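Local coordinates for protein extracellular sialidase/neuraminidase, putative (Aspergillus fumigatus, PDB 2XZI) that probably works as a secreted glycosidase that cleaves terminal sialic acids, with the KDN (deaminated neuraminic acid) form as its preferred substrate, at residues 39-44 and 352-357; 275-280 and 336-341. One frame throughout, in Å; residues are numbered along the deposited sequence.

Contact 1 (39-44 and 352-357); sequences RIPAVV and LVESDF. With KDM (deamino-alpha-neuraminic acid), chain C; KDM (deamino-alpha-neuraminic acid), chain D.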
loop_
_atom_site.group_PDB
_atom_site.type_symbol
_atom_site.label_atom_id
_atom_site.label_comp_id
_atom_site.label_asym_id
_atom_site.label_seq_id
_atom_site.Cartn_x
_atom_site.Cartn_y
_atom_site.Cartn_z
ATOM N N ARG A 39 6.038 -4.672 -7.475
ATOM C CA ARG A 39 5.767 -3.279 -7.088
ATOM C C ARG A 39 4.444 -3.196 -6.349
ATOM O O ARG A 39 3.697 -4.173 -6.284
ATOM C CB ARG A 39 5.718 -2.389 -8.333
ATOM C CG ARG A 39 7.083 -2.045 -8.938
ATOM C CD ARG A 39 7.037 -0.743 -9.736
ATOM N NE ARG A 39 6.640 0.337 -8.852
ATOM C CZ ARG A 39 6.068 1.473 -9.223
ATOM N NH1 ARG A 39 5.844 1.748 -10.498
ATOM N NH2 ARG A 39 5.705 2.337 -8.278
ATOM N N ILE A 40 4.190 -2.025 -5.769
ATOM C CA ILE A 40 2.871 -1.695 -5.221
ATOM C C ILE A 40 2.490 -2.569 -4.014
ATOM O O ILE A 40 1.536 -3.347 -4.074
ATOM C CB ILE A 40 1.749 -1.701 -6.315
ATOM C CG1 ILE A 40 2.237 -1.187 -7.689
ATOM C CG2 ILE A 40 0.558 -0.887 -5.847
ATOM C CD1 ILE A 40 2.811 0.204 -7.703
ATOM N N PRO A 41 3.248 -2.441 -2.910
ATOM C CA PRO A 41 3.041 -3.251 -1.700
ATOM C C PRO A 41 1.794 -2.894 -0.887
ATOM O O PRO A 41 1.338 -1.744 -0.878
ATOM C CB PRO A 41 4.284 -2.944 -0.858
ATOM C CG PRO A 41 4.649 -1.543 -1.280
ATOM C CD PRO A 41 4.427 -1.565 -2.772
ATOM N N ALA A 42 1.258 -3.893 -0.199
ATOM C CA ALA A 42 0.231 -3.666 0.809
ATOM C C ALA A 42 0.446 -4.705 1.888
ATOM O O ALA A 42 0.705 -5.861 1.562
ATOM C CB ALA A 42 -1.130 -3.838 0.205
ATOM N N VAL A 43 0.293 -4.338 3.148
ATOM C CA VAL A 43 0.503 -5.280 4.259
ATOM C C VAL A 43 -0.515 -5.061 5.369
ATOM O O VAL A 43 -0.854 -3.910 5.707
ATOM C CB VAL A 43 1.963 -5.214 4.804
ATOM C CG1 VAL A 43 2.257 -3.863 5.493
ATOM C CG2 VAL A 43 2.274 -6.401 5.721
ATOM N N VAL A 44 -1.023 -6.177 5.895
ATOM C CA VAL A 44 -1.894 -6.133 7.061
ATOM C C VAL A 44 -1.571 -7.247 8.032
ATOM O O VAL A 44 -1.103 -8.298 7.651
ATOM C CB VAL A 44 -3.406 -6.208 6.692
ATOM C CG1 VAL A 44 -3.853 -4.928 5.948
ATOM C CG2 VAL A 44 -3.729 -7.484 5.910
ATOM N N LEU A 352 6.503 -2.586 4.273
ATOM C CA LEU A 352 6.969 -2.984 2.951
ATOM C C LEU A 352 7.388 -1.738 2.217
ATOM O O LEU A 352 6.684 -0.734 2.263
ATOM C CB LEU A 352 5.857 -3.690 2.171
ATOM C CG LEU A 352 5.429 -5.059 2.659
ATOM C CD1 LEU A 352 4.238 -5.538 1.865
ATOM C CD2 LEU A 352 6.580 -6.101 2.588
ATOM N N VAL A 353 8.530 -1.808 1.530
ATOM C CA VAL A 353 9.082 -0.653 0.817
ATOM C C VAL A 353 9.659 -1.114 -0.522
ATOM O O VAL A 353 10.452 -2.070 -0.574
ATOM C CB VAL A 353 10.204 0.074 1.631
ATOM C CG1 VAL A 353 10.559 1.415 0.979
ATOM C CG2 VAL A 353 9.798 0.287 3.097
ATOM N N GLU A 354 9.253 -0.442 -1.595
ATOM C CA GLU A 354 9.823 -0.679 -2.912
ATOM C C GLU A 354 11.311 -0.368 -2.985
ATOM O O GLU A 354 11.818 0.504 -2.267
ATOM C CB GLU A 354 9.111 0.179 -3.960
ATOM C CG GLU A 354 7.673 -0.212 -4.192
ATOM C CD GLU A 354 7.062 0.540 -5.391
ATOM O OE1 GLU A 354 7.446 1.703 -5.633
ATOM O OE2 GLU A 354 6.191 -0.021 -6.078
ATOM N N SER A 355 11.982 -1.099 -3.871
ATOM C CA SER A 355 13.391 -0.891 -4.183
ATOM C C SER A 355 13.603 -1.071 -5.687
ATOM O O SER A 355 12.874 -1.803 -6.315
ATOM C CB SER A 355 14.224 -1.903 -3.407
ATOM O OG SER A 355 15.590 -1.557 -3.421
ATOM N N ASP A 356 14.632 -0.432 -6.234
ATOM C CA ASP A 356 14.837 -0.383 -7.683
ATOM C C ASP A 356 16.298 -0.582 -7.977
ATOM O O ASP A 356 17.138 0.187 -7.521
ATOM C CB ASP A 356 14.375 0.993 -8.192
ATOM C CG ASP A 356 14.366 1.119 -9.722
ATOM O OD1 ASP A 356 14.939 0.283 -10.452
ATOM O OD2 ASP A 356 13.782 2.102 -10.201
ATOM N N PHE A 357 16.601 -1.642 -8.719
ATOM C CA PHE A 357 17.990 -1.909 -9.077
ATOM C C PHE A 357 18.546 -0.862 -10.039
ATOM O O PHE A 357 19.757 -0.619 -10.042
ATOM C CB PHE A 357 18.134 -3.302 -9.657
ATOM C CG PHE A 357 18.166 -4.392 -8.625
ATOM C CD1 PHE A 357 16.989 -4.974 -8.160
ATOM C CD2 PHE A 357 19.383 -4.840 -8.098
ATOM C CE1 PHE A 357 17.012 -5.987 -7.199
ATOM C CE2 PHE A 357 19.416 -5.847 -7.134
ATOM C CZ PHE A 357 18.225 -6.427 -6.682
HETATM C C2 KDM C . 2.832 4.834 -10.862
HETATM C C1 KDM C . 4.058 5.439 -10.188
HETATM C C3 KDM C . 2.632 3.375 -10.411
HETATM C C4 KDM C . 1.148 2.909 -10.470
HETATM C C5 KDM C . 0.223 3.815 -11.292
HETATM C C6 KDM C . 0.319 5.263 -10.752
HETATM C C7 KDM C . -0.384 6.293 -11.652
HETATM C C8 KDM C . -0.412 7.673 -10.971
HETATM C C9 KDM C . -1.059 8.710 -11.873
HETATM O O5 KDM C . -1.140 3.320 -11.277
HETATM O O1A KDM C . 4.947 4.666 -9.760
HETATM O O1B KDM C . 4.080 6.692 -10.135
HETATM O O4 KDM C . 1.125 1.597 -11.033
HETATM O O6 KDM C . 1.703 5.712 -10.565
HETATM O O7 KDM C . 0.320 6.382 -12.893
HETATM O O8 KDM C . -1.169 7.624 -9.754
HETATM O O9 KDM C . -2.441 8.345 -12.029
HETATM O O2 KDM C . 3.125 4.886 -12.263
HETATM C C2 KDM D . 14.051 7.819 -9.534
HETATM C C1 KDM D . 13.104 8.572 -8.570
HETATM C C3 KDM D . 14.968 6.837 -8.767
HETATM C C4 KDM D . 14.172 5.630 -8.229
HETATM C C5 KDM D . 13.309 4.990 -9.330
HETATM C C6 KDM D . 12.428 6.053 -10.024
HETATM C C7 KDM D . 11.512 5.650 -11.199
HETATM C C8 KDM D . 10.704 6.878 -11.698
HETATM C C9 KDM D . 9.805 6.604 -12.925
HETATM O O5 KDM D . 12.476 3.962 -8.770
HETATM O O1A KDM D . 11.926 8.763 -8.956
HETATM O O1B KDM D . 13.575 8.940 -7.468
HETATM O O4 KDM D . 15.097 4.672 -7.701
HETATM O O6 KDM D . 13.309 7.099 -10.546
HETATM O O7 KDM D . 12.298 5.116 -12.276
HETATM O O8 KDM D . 9.907 7.408 -10.630
HETATM O O9 KDM D . 9.319 5.256 -12.937
HETATM O O2 KDM D . 14.879 8.767 -10.222
#
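The R-I-P motif of sialidases, here R39, I40 and P41, meets E354 and L352 where the strands of two blades of a six-bladed beta-propeller run antiparallel, 169° apart with 6.9 Å between axes. E354 carries the polar half. Its CG lies beside its own backbone N (chi1 -67°), and the extended chain reaches across to the arginine. R39 grips the carboxylate side-on: NE bonds OE2 at 2.8 Å from above the carboxylate plane, while NH2 meets the syn lone pair of OE1 at 3.2 Å. The backbone N of I40 adds a 2.8 Å bond to OE2 on its anti side, so that one buried oxygen takes two N-H groups. OE1 has a further donor in the backbone N of Y338.

Held in this way, the guanidinium turns its other edge to the sugar in the pocket. NH2 and NH1 both bond O1A of deamino-alpha-neuraminic acid (chain C), NH2 at 2.9 Å. This is the role of an arginine in the sialidase triad that binds the carboxylate, probably completed here by R245 and R302. I40 CD1 lies over one face of the guanidinium, near its rim.

Further along, the contact turns apolar. Proline has no N-H to satisfy, and P41 CB presses tightly on L352 CB at 3.5 Å. The leucine's CD1 branch reaches on to V43 CB at 3.7 Å. At the far end of 352-357, D356 OD2 accepts a 2.7 Å hydrogen bond from O5 of a second sugar (chain D) and forms a salt bridge with R368.

Contact 2 (275-280 and 336-341); sequences ACQGSV and GGYSSM. With KDM (deamino-alpha-neuraminic acid), chain C.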
loop_
_atom_site.group_PDB
_atom_site.type_symbol
_atom_site.label_atom_id
_atom_site.label_comp_id
_atom_site.label_asym_id
_atom_site.label_seq_id
_atom_site.Cartn_x
_atom_site.Cartn_y
_atom_site.Cartn_z
ATOM N N ALA A 275 5.684 13.299 -5.644
ATOM C CA ALA A 275 4.571 12.721 -6.404
ATOM C C ALA A 275 4.734 11.193 -6.441
ATOM O O ALA A 275 5.054 10.584 -7.474
ATOM C CB ALA A 275 4.470 13.331 -7.827
ATOM N N CYS A 276 4.533 10.588 -5.273
ATOM C CA CYS A 276 4.656 9.145 -5.094
ATOM C C CYS A 276 3.640 8.740 -4.015
ATOM O O CYS A 276 3.200 9.565 -3.236
ATOM C CB CYS A 276 6.095 8.772 -4.676
ATOM S SG CYS A 276 6.456 7.009 -4.531
ATOM N N GLN A 277 3.261 7.475 -3.980
ATOM C CA GLN A 277 2.410 6.962 -2.918
ATOM C C GLN A 277 3.126 7.017 -1.553
ATOM O O GLN A 277 4.350 6.998 -1.481
ATOM C CB GLN A 277 1.961 5.553 -3.322
ATOM C CG GLN A 277 1.086 4.790 -2.326
ATOM C CD GLN A 277 1.870 3.927 -1.346
ATOM O OE1 GLN A 277 3.069 4.117 -1.139
ATOM N NE2 GLN A 277 1.195 2.948 -0.745
ATOM N N GLY A 278 2.349 7.121 -0.480
ATOM C CA GLY A 278 2.858 7.024 0.883
ATOM C C GLY A 278 1.956 6.093 1.672
ATOM O O GLY A 278 1.015 5.502 1.107
ATOM N N SER A 279 2.240 5.964 2.973
ATOM C CA SER A 279 1.440 5.135 3.863
ATOM C C SER A 279 1.303 5.820 5.222
ATOM O O SER A 279 2.165 6.617 5.619
ATOM C CB SER A 279 2.011 3.702 3.962
ATOM O OG SER A 279 3.377 3.698 4.395
ATOM N N VAL A 280 0.220 5.495 5.925
ATOM C CA VAL A 280 -0.086 6.102 7.214
ATOM C C VAL A 280 -0.705 5.009 8.105
ATOM O O VAL A 280 -1.320 4.078 7.590
ATOM C CB VAL A 280 -1.056 7.311 7.047
ATOM C CG1 VAL A 280 -2.478 6.848 6.623
ATOM C CG2 VAL A 280 -1.089 8.169 8.321
ATOM N N GLY A 336 13.429 2.765 -2.161
ATOM C CA GLY A 336 12.613 3.948 -2.223
ATOM C C GLY A 336 11.487 3.811 -3.206
ATOM O O GLY A 336 11.677 3.340 -4.320
ATOM N N GLY A 337 10.309 4.234 -2.781
ATOM C CA GLY A 337 9.126 4.241 -3.631
ATOM C C GLY A 337 7.893 4.062 -2.766
ATOM O O GLY A 337 7.820 4.594 -1.639
ATOM N N TYR A 338 6.934 3.290 -3.288
ATOM C CA TYR A 338 5.681 3.000 -2.562
ATOM C C TYR A 338 5.953 2.193 -1.297
ATOM O O TYR A 338 6.944 1.456 -1.209
ATOM C CB TYR A 338 4.721 2.185 -3.434
ATOM C CG TYR A 338 4.032 2.913 -4.569
ATOM C CD1 TYR A 338 4.694 3.862 -5.366
ATOM C CD2 TYR A 338 2.707 2.598 -4.883
ATOM C CE1 TYR A 338 4.019 4.495 -6.437
ATOM C CE2 TYR A 338 2.045 3.224 -5.911
ATOM C CZ TYR A 338 2.699 4.173 -6.682
ATOM O OH TYR A 338 2.031 4.776 -7.734
ATOM N N SER A 339 5.066 2.317 -0.310
ATOM C CA SER A 339 5.250 1.646 0.964
ATOM C C SER A 339 3.916 1.291 1.599
ATOM O O SER A 339 2.868 1.809 1.205
ATOM C CB SER A 339 6.054 2.543 1.912
ATOM O OG SER A 339 5.292 3.701 2.236
ATOM N N SER A 340 3.971 0.405 2.596
ATOM C CA SER A 340 2.797 0.002 3.366
ATOM C C SER A 340 3.238 -0.358 4.770
ATOM O O SER A 340 4.292 -0.972 4.943
ATOM C CB SER A 340 2.100 -1.190 2.705
ATOM O OG SER A 340 0.865 -1.490 3.336
ATOM N N MET A 341 2.448 0.041 5.766
ATOM C CA MET A 341 2.756 -0.292 7.154
ATOM C C MET A 341 1.617 -0.982 7.887
ATOM O O MET A 341 0.435 -0.699 7.653
ATOM C CB MET A 341 3.107 0.972 7.965
ATOM C CG MET A 341 4.340 1.713 7.488
ATOM S SD MET A 341 4.657 3.145 8.532
ATOM C CE MET A 341 3.311 4.252 8.055
HETATM C C2 KDM C . 2.832 4.834 -10.862
HETATM C C1 KDM C . 4.058 5.439 -10.188
HETATM C C3 KDM C . 2.632 3.375 -10.411
HETATM C C4 KDM C . 1.148 2.909 -10.470
HETATM C C5 KDM C . 0.223 3.815 -11.292
HETATM C C6 KDM C . 0.319 5.263 -10.752
HETATM C C7 KDM C . -0.384 6.293 -11.652
HETATM C C8 KDM C . -0.412 7.673 -10.971
HETATM C C9 KDM C . -1.059 8.710 -11.873
HETATM O O5 KDM C . -1.140 3.320 -11.277
HETATM O O1A KDM C . 4.947 4.666 -9.760
HETATM O O1B KDM C . 4.080 6.692 -10.135
HETATM O O4 KDM C . 1.125 1.597 -11.033
HETATM O O6 KDM C . 1.703 5.712 -10.565
HETATM O O7 KDM C . 0.320 6.382 -12.893
HETATM O O8 KDM C . -1.169 7.624 -9.754
HETATM O O9 KDM C . -2.441 8.345 -12.029
HETATM O O2 KDM C . 3.125 4.886 -12.263
HETATM O O HOH W 1 6.026 5.540 0.222
HETATM O O HOH W 2 0.232 1.936 6.487
#
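Backbones 276-280 and 337-341 run nearly the same way, 11° apart, and keep step, with Q277 CA 5.2 Å from Y338 CA. The direct hydrogen bonds between them all use a side chain. Q277 bends at chi2 (-91°), which turns CD toward 336-341. Its amide then meets S339 as another peptide would: OE1 takes S339 N at 2.8 Å, and NE2 gives a 2.8 Å bond to S339 O, in plane with both groups. A primary amide suits the place, since it presents an acceptor and a donor side by side, matching the N-H and C=O of S339; NE2 also bonds P187 O.

Nearer the backbone, Q277 CB sits over the centre of the Y338 ring, a CH-pi contact of 3.4 Å to the centroid. C276 SG approaches the ring obliquely, 3.7 Å from CD1. The two strands, 279-284 and 334-343, are edge strands of neighbouring propeller blades, and Y338 stands at the pocket end: its OH is 3.0 Å from O6 of the sugar (chain C) and is hydrogen-bonded to E229, consistent with the tyrosine-glutamate pair that supplies the nucleophile in sialidases. G337, where the chain turns its corner, has backbone angles that call for glycine.

Small hydroxyls fit the close approach farther on. S279 OG gives a 2.9 Å bond to S339 OG, which in turn donates to a water bridging Q277 O and G337 O. M341, bent at chi3, lays CE 3.6 Å from S279 O.

Contacts 1 and 2 have centres about 8 Å apart and meet in the antiparallel pair formed by strands 334-343 and 349-356, with contact 2 nested inside the chain loop that contact 1 closes. Probable backbone hydrogen bonds of 2.8 Å run from G336 N to E354 O and from L352 N to S340 O. Side chains add to these: S340 OG bonds V43 N, tying contact 2 directly to 39-44. At the pocket end R39 NH2 packs 3.3 Å from Y338 CE1, a cation-pi pairing, and both residues face the same sugar (chain C), contact 1 at its carboxylate and contact 2 at its ring oxygen.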